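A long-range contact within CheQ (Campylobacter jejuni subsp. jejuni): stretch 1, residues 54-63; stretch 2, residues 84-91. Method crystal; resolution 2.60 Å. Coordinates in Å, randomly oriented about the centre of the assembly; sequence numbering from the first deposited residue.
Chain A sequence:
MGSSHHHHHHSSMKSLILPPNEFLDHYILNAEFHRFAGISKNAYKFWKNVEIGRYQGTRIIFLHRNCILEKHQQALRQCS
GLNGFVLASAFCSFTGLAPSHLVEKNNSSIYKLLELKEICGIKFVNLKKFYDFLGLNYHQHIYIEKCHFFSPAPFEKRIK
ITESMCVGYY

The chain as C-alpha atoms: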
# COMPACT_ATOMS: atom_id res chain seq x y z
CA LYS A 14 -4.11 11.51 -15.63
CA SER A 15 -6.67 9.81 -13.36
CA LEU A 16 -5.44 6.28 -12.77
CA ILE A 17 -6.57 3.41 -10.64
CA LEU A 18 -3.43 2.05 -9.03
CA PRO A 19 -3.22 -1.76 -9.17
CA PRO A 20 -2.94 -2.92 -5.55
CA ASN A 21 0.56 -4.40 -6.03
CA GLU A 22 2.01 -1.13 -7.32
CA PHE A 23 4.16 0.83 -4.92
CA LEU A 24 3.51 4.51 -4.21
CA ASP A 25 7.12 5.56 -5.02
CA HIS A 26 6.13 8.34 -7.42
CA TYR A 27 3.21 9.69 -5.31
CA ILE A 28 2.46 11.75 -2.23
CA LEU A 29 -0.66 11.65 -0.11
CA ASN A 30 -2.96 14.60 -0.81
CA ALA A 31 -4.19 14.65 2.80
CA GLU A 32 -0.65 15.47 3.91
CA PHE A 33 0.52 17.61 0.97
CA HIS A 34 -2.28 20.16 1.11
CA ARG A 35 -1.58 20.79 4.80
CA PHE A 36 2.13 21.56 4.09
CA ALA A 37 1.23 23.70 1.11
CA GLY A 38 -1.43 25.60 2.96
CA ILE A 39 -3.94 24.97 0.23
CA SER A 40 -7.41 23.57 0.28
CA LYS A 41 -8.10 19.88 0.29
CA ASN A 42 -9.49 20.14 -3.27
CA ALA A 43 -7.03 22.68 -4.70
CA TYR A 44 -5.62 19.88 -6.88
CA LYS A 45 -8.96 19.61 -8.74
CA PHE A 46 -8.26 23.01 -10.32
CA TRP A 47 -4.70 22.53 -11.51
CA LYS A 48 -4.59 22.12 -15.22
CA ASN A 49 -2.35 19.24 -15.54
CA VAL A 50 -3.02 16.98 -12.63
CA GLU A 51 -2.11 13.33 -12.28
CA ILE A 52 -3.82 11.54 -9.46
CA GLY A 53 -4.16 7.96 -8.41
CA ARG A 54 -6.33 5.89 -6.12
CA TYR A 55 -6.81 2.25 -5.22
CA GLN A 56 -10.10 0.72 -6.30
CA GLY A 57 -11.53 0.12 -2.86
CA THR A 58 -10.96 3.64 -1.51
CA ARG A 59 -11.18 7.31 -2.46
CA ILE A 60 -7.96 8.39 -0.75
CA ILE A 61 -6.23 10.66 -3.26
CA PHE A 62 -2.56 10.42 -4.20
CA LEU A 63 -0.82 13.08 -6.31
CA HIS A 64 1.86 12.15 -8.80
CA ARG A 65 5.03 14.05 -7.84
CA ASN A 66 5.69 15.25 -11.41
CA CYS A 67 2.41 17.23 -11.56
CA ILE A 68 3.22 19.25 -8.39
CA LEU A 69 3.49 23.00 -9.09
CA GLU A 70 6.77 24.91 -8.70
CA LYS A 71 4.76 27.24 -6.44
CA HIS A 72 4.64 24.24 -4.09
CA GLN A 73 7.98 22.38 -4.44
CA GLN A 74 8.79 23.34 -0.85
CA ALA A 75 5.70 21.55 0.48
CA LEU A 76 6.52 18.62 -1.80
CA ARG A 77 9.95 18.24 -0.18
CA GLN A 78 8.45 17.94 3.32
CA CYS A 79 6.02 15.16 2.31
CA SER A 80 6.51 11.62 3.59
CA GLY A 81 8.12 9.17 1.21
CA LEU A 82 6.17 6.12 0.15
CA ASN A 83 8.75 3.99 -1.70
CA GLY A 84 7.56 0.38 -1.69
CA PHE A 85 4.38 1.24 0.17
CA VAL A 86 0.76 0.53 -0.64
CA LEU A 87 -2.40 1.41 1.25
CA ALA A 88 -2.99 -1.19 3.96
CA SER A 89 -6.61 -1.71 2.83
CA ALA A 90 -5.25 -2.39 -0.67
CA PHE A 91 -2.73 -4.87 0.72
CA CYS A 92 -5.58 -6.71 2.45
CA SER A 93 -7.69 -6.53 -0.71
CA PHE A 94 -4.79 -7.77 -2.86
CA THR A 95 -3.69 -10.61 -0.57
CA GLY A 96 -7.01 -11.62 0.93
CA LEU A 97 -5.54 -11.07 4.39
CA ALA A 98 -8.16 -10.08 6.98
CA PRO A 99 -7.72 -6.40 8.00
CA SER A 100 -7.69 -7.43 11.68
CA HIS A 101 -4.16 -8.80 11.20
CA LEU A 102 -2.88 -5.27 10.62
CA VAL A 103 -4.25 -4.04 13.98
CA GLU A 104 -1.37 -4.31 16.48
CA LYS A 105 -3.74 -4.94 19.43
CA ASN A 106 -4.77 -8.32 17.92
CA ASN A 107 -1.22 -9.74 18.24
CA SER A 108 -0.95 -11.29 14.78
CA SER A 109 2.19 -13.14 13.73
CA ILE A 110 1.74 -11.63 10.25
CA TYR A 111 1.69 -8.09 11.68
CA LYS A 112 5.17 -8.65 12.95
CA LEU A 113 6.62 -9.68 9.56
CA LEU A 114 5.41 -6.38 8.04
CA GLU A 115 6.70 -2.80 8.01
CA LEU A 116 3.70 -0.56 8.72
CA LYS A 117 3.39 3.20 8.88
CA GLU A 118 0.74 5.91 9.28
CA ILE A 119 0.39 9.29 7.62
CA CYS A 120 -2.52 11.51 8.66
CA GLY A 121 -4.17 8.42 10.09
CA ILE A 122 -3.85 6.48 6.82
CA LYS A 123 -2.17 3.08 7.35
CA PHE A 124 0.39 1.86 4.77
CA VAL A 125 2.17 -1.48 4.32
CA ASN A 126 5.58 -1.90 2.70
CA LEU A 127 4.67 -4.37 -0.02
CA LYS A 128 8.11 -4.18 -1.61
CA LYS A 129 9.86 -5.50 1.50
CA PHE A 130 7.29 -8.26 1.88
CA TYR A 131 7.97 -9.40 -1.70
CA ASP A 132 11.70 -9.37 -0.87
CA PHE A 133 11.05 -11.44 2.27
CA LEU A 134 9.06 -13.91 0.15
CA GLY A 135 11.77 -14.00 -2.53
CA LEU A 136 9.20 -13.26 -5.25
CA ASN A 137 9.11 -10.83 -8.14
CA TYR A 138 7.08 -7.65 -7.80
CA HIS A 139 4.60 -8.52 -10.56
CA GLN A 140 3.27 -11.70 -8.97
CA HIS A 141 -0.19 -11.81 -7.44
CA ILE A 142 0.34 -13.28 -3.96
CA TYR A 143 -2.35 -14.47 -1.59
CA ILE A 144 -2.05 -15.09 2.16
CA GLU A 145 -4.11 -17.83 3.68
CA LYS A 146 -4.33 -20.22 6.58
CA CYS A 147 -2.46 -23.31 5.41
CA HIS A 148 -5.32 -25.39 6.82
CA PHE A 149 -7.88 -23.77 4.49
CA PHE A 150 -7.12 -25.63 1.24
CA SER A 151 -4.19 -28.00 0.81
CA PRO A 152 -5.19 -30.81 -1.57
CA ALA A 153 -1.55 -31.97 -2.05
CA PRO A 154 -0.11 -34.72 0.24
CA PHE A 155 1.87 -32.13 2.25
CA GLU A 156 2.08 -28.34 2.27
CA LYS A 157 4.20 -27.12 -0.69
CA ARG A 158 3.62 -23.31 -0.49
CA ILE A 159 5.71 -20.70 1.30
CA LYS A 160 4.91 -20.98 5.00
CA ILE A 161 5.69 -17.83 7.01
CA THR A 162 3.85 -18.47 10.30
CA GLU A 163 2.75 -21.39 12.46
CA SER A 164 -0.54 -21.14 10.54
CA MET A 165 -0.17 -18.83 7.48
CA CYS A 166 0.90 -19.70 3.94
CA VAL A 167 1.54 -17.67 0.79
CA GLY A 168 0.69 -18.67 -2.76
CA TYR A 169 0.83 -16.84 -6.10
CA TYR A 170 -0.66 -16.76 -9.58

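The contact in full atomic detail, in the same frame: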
# COMPACT_ATOMS: atom_id res chain seq x y z
N ARG A 54 -5.64 6.47 -7.27
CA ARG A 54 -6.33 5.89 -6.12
C ARG A 54 -6.34 4.38 -6.29
O ARG A 54 -6.16 3.87 -7.40
CB ARG A 54 -7.76 6.43 -5.98
CG ARG A 54 -8.56 6.31 -7.28
CD ARG A 54 -10.04 6.62 -7.10
NE ARG A 54 -10.72 5.48 -6.51
CZ ARG A 54 -11.73 4.84 -7.07
NH1 ARG A 54 -12.21 5.25 -8.22
NH2 ARG A 54 -12.28 3.81 -6.45
N TYR A 55 -6.54 3.68 -5.18
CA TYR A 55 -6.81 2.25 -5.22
C TYR A 55 -8.32 2.05 -5.34
O TYR A 55 -9.11 2.87 -4.89
CB TYR A 55 -6.28 1.55 -3.96
CG TYR A 55 -4.78 1.59 -3.84
CD1 TYR A 55 -3.99 0.75 -4.63
CD2 TYR A 55 -4.14 2.48 -2.98
CE1 TYR A 55 -2.61 0.79 -4.56
CE2 TYR A 55 -2.74 2.53 -2.90
CZ TYR A 55 -1.99 1.69 -3.69
OH TYR A 55 -0.62 1.71 -3.64
N GLN A 56 -8.70 0.93 -5.96
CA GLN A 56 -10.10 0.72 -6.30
C GLN A 56 -11.01 0.78 -5.08
O GLN A 56 -12.08 1.39 -5.13
CB GLN A 56 -10.27 -0.62 -7.02
CG GLN A 56 -11.71 -1.03 -7.18
CD GLN A 56 -11.83 -2.34 -7.93
OE1 GLN A 56 -10.97 -2.68 -8.75
NE2 GLN A 56 -12.88 -3.09 -7.63
N GLY A 57 -10.59 0.18 -3.97
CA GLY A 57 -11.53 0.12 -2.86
C GLY A 57 -11.75 1.42 -2.11
O GLY A 57 -12.70 1.50 -1.32
N THR A 58 -10.93 2.44 -2.33
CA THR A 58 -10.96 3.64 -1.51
C THR A 58 -10.86 4.89 -2.37
O THR A 58 -10.42 4.85 -3.51
CB THR A 58 -9.81 3.66 -0.51
OG1 THR A 58 -8.57 3.59 -1.23
CG2 THR A 58 -9.93 2.47 0.45
N ARG A 59 -11.23 6.02 -1.77
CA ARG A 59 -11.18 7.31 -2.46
C ARG A 59 -10.06 8.20 -1.93
O ARG A 59 -10.05 9.40 -2.21
CB ARG A 59 -12.52 8.02 -2.34
CG ARG A 59 -13.65 7.33 -3.08
CD ARG A 59 -13.63 7.68 -4.53
NE ARG A 59 -14.41 6.77 -5.36
CZ ARG A 59 -14.62 6.95 -6.66
NH1 ARG A 59 -14.12 8.03 -7.26
NH2 ARG A 59 -15.33 6.07 -7.36
N ILE A 60 -9.12 7.63 -1.17
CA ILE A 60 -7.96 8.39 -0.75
C ILE A 60 -7.16 8.80 -1.98
O ILE A 60 -6.84 7.97 -2.85
CB ILE A 60 -7.13 7.57 0.24
CG1 ILE A 60 -7.83 7.53 1.59
CG2 ILE A 60 -5.71 8.11 0.37
CD1 ILE A 60 -7.87 6.18 2.18
N ILE A 61 -6.82 10.08 -2.06
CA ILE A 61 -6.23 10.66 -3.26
C ILE A 61 -4.73 10.71 -3.10
O ILE A 61 -4.23 11.16 -2.06
CB ILE A 61 -6.80 12.06 -3.53
CG1 ILE A 61 -8.30 11.96 -3.77
CG2 ILE A 61 -6.10 12.67 -4.73
CD1 ILE A 61 -8.65 10.98 -4.86
N PHE A 62 -4.00 10.25 -4.12
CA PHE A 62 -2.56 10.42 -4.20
C PHE A 62 -2.23 11.29 -5.41
O PHE A 62 -2.83 11.14 -6.48
CB PHE A 62 -1.85 9.06 -4.30
CG PHE A 62 -2.07 8.18 -3.10
CD1 PHE A 62 -3.19 7.38 -3.00
CD2 PHE A 62 -1.16 8.18 -2.05
CE1 PHE A 62 -3.41 6.58 -1.90
CE2 PHE A 62 -1.37 7.38 -0.93
CZ PHE A 62 -2.49 6.59 -0.85
N LEU A 63 -1.26 12.19 -5.25
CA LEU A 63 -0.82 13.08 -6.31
C LEU A 63 0.50 12.59 -6.86
O LEU A 63 1.42 12.27 -6.10
CB LEU A 63 -0.68 14.51 -5.81
CG LEU A 63 -1.96 15.06 -5.17
CD1 LEU A 63 -1.73 16.39 -4.44
CD2 LEU A 63 -3.02 15.20 -6.23
N GLY A 84 7.95 1.73 -2.04
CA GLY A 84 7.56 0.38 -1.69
C GLY A 84 6.24 0.26 -0.95
O GLY A 84 5.81 -0.87 -0.66
N PHE A 85 5.58 1.37 -0.64
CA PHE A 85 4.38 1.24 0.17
C PHE A 85 3.14 1.13 -0.69
O PHE A 85 3.11 1.54 -1.86
CB PHE A 85 4.24 2.41 1.14
CG PHE A 85 5.12 2.29 2.34
CD1 PHE A 85 6.45 2.71 2.28
CD2 PHE A 85 4.64 1.71 3.52
CE1 PHE A 85 7.28 2.59 3.39
CE2 PHE A 85 5.47 1.58 4.64
CZ PHE A 85 6.79 2.03 4.58
N VAL A 86 2.11 0.53 -0.10
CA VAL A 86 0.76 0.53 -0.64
C VAL A 86 -0.18 0.80 0.53
O VAL A 86 0.18 0.62 1.70
CB VAL A 86 0.38 -0.80 -1.33
CG1 VAL A 86 1.45 -1.21 -2.32
CG2 VAL A 86 0.17 -1.88 -0.29
N LEU A 87 -1.38 1.27 0.22
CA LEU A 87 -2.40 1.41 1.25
C LEU A 87 -2.64 0.06 1.91
O LEU A 87 -2.67 -0.98 1.25
CB LEU A 87 -3.69 1.92 0.62
CG LEU A 87 -4.42 3.09 1.24
CD1 LEU A 87 -3.42 4.14 1.66
CD2 LEU A 87 -5.34 3.63 0.19
N ALA A 88 -2.80 0.07 3.24
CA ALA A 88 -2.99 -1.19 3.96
C ALA A 88 -4.27 -1.90 3.52
O ALA A 88 -4.27 -3.12 3.33
CB ALA A 88 -3.01 -0.95 5.46
N SER A 89 -5.37 -1.14 3.37
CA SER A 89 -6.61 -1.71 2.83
C SER A 89 -6.39 -2.38 1.47
O SER A 89 -7.00 -3.41 1.18
CB SER A 89 -7.67 -0.63 2.70
OG SER A 89 -7.13 0.49 2.00
N ALA A 90 -5.55 -1.78 0.62
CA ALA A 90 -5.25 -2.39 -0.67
C ALA A 90 -4.45 -3.67 -0.50
O ALA A 90 -4.70 -4.66 -1.19
CB ALA A 90 -4.49 -1.41 -1.57
N PHE A 91 -3.48 -3.66 0.42
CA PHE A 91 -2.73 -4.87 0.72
C PHE A 91 -3.66 -5.99 1.15
O PHE A 91 -3.51 -7.13 0.70
CB PHE A 91 -1.69 -4.57 1.80
CG PHE A 91 -0.86 -5.76 2.20
CD1 PHE A 91 -1.27 -6.58 3.24
CD2 PHE A 91 0.34 -6.03 1.57
CE1 PHE A 91 -0.50 -7.68 3.63
CE2 PHE A 91 1.12 -7.13 1.96
CZ PHE A 91 0.69 -7.96 2.99

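Residues 84-91 pass from a short strand, 85-87, into the first turn of a helix, and this junction packs against residues 54-63, whose chain turns sharply between two strand segments. No hydrogen bond links the two stretches; about 304 Å² of surface, summed over both sides, is buried by van der Waals contact. Gly84 opens stretch 2 with a positive phi of 76°, a conformation that favours glycine, and makes no contact. Phe85 contributes little, because the end of its side chain leads away from stretch 1. At Val86 the Tyr55 hydroxyl reaches the strand, with Tyr55 OH 3.5 Å from Val86 CA; this hydroxyl is hydrogen-bonded elsewhere in the structure, so its polarity is satisfied although the tyrosine is buried.

Leu87, at the N-cap position, is the centre of the contact and has the largest covered area, 93 Å². Leu87 CD1 makes the closest approach to Phe62, 3.6 Å from Phe62 CZ at the ring edge. Leu87 CD2, which is also within 4.1 Å of Phe62 CE1, sits 3.6 Å from Tyr55 CD2, 3.5 Å from Thr58 OG1 and 4.1 Å from Ile60 CD1. The type I turn from Tyr55 to Thr58, closed by a backbone hydrogen bond from Thr58 N to Tyr55 O (3.2 Å), brings the threonine back beside the tyrosine, so both can touch the same leucine. Arg54 also ties down this turn, its NE donating to Thr58 O at 3.1 Å.

Ala88 points out of reach. One residue on, Ser89 OG approaches Thr58 CG2 at 3.8 Å, a van der Waals contact at the exposed margin. Ala90 then places its CB over one face of the Tyr55 ring, 3.9 Å from the ring centroid and 19° off the normal, a CH-pi contact. Phe91 makes no contact, but Phe91 N bonds to Leu87 O (2.9 Å) in the helix's first turn.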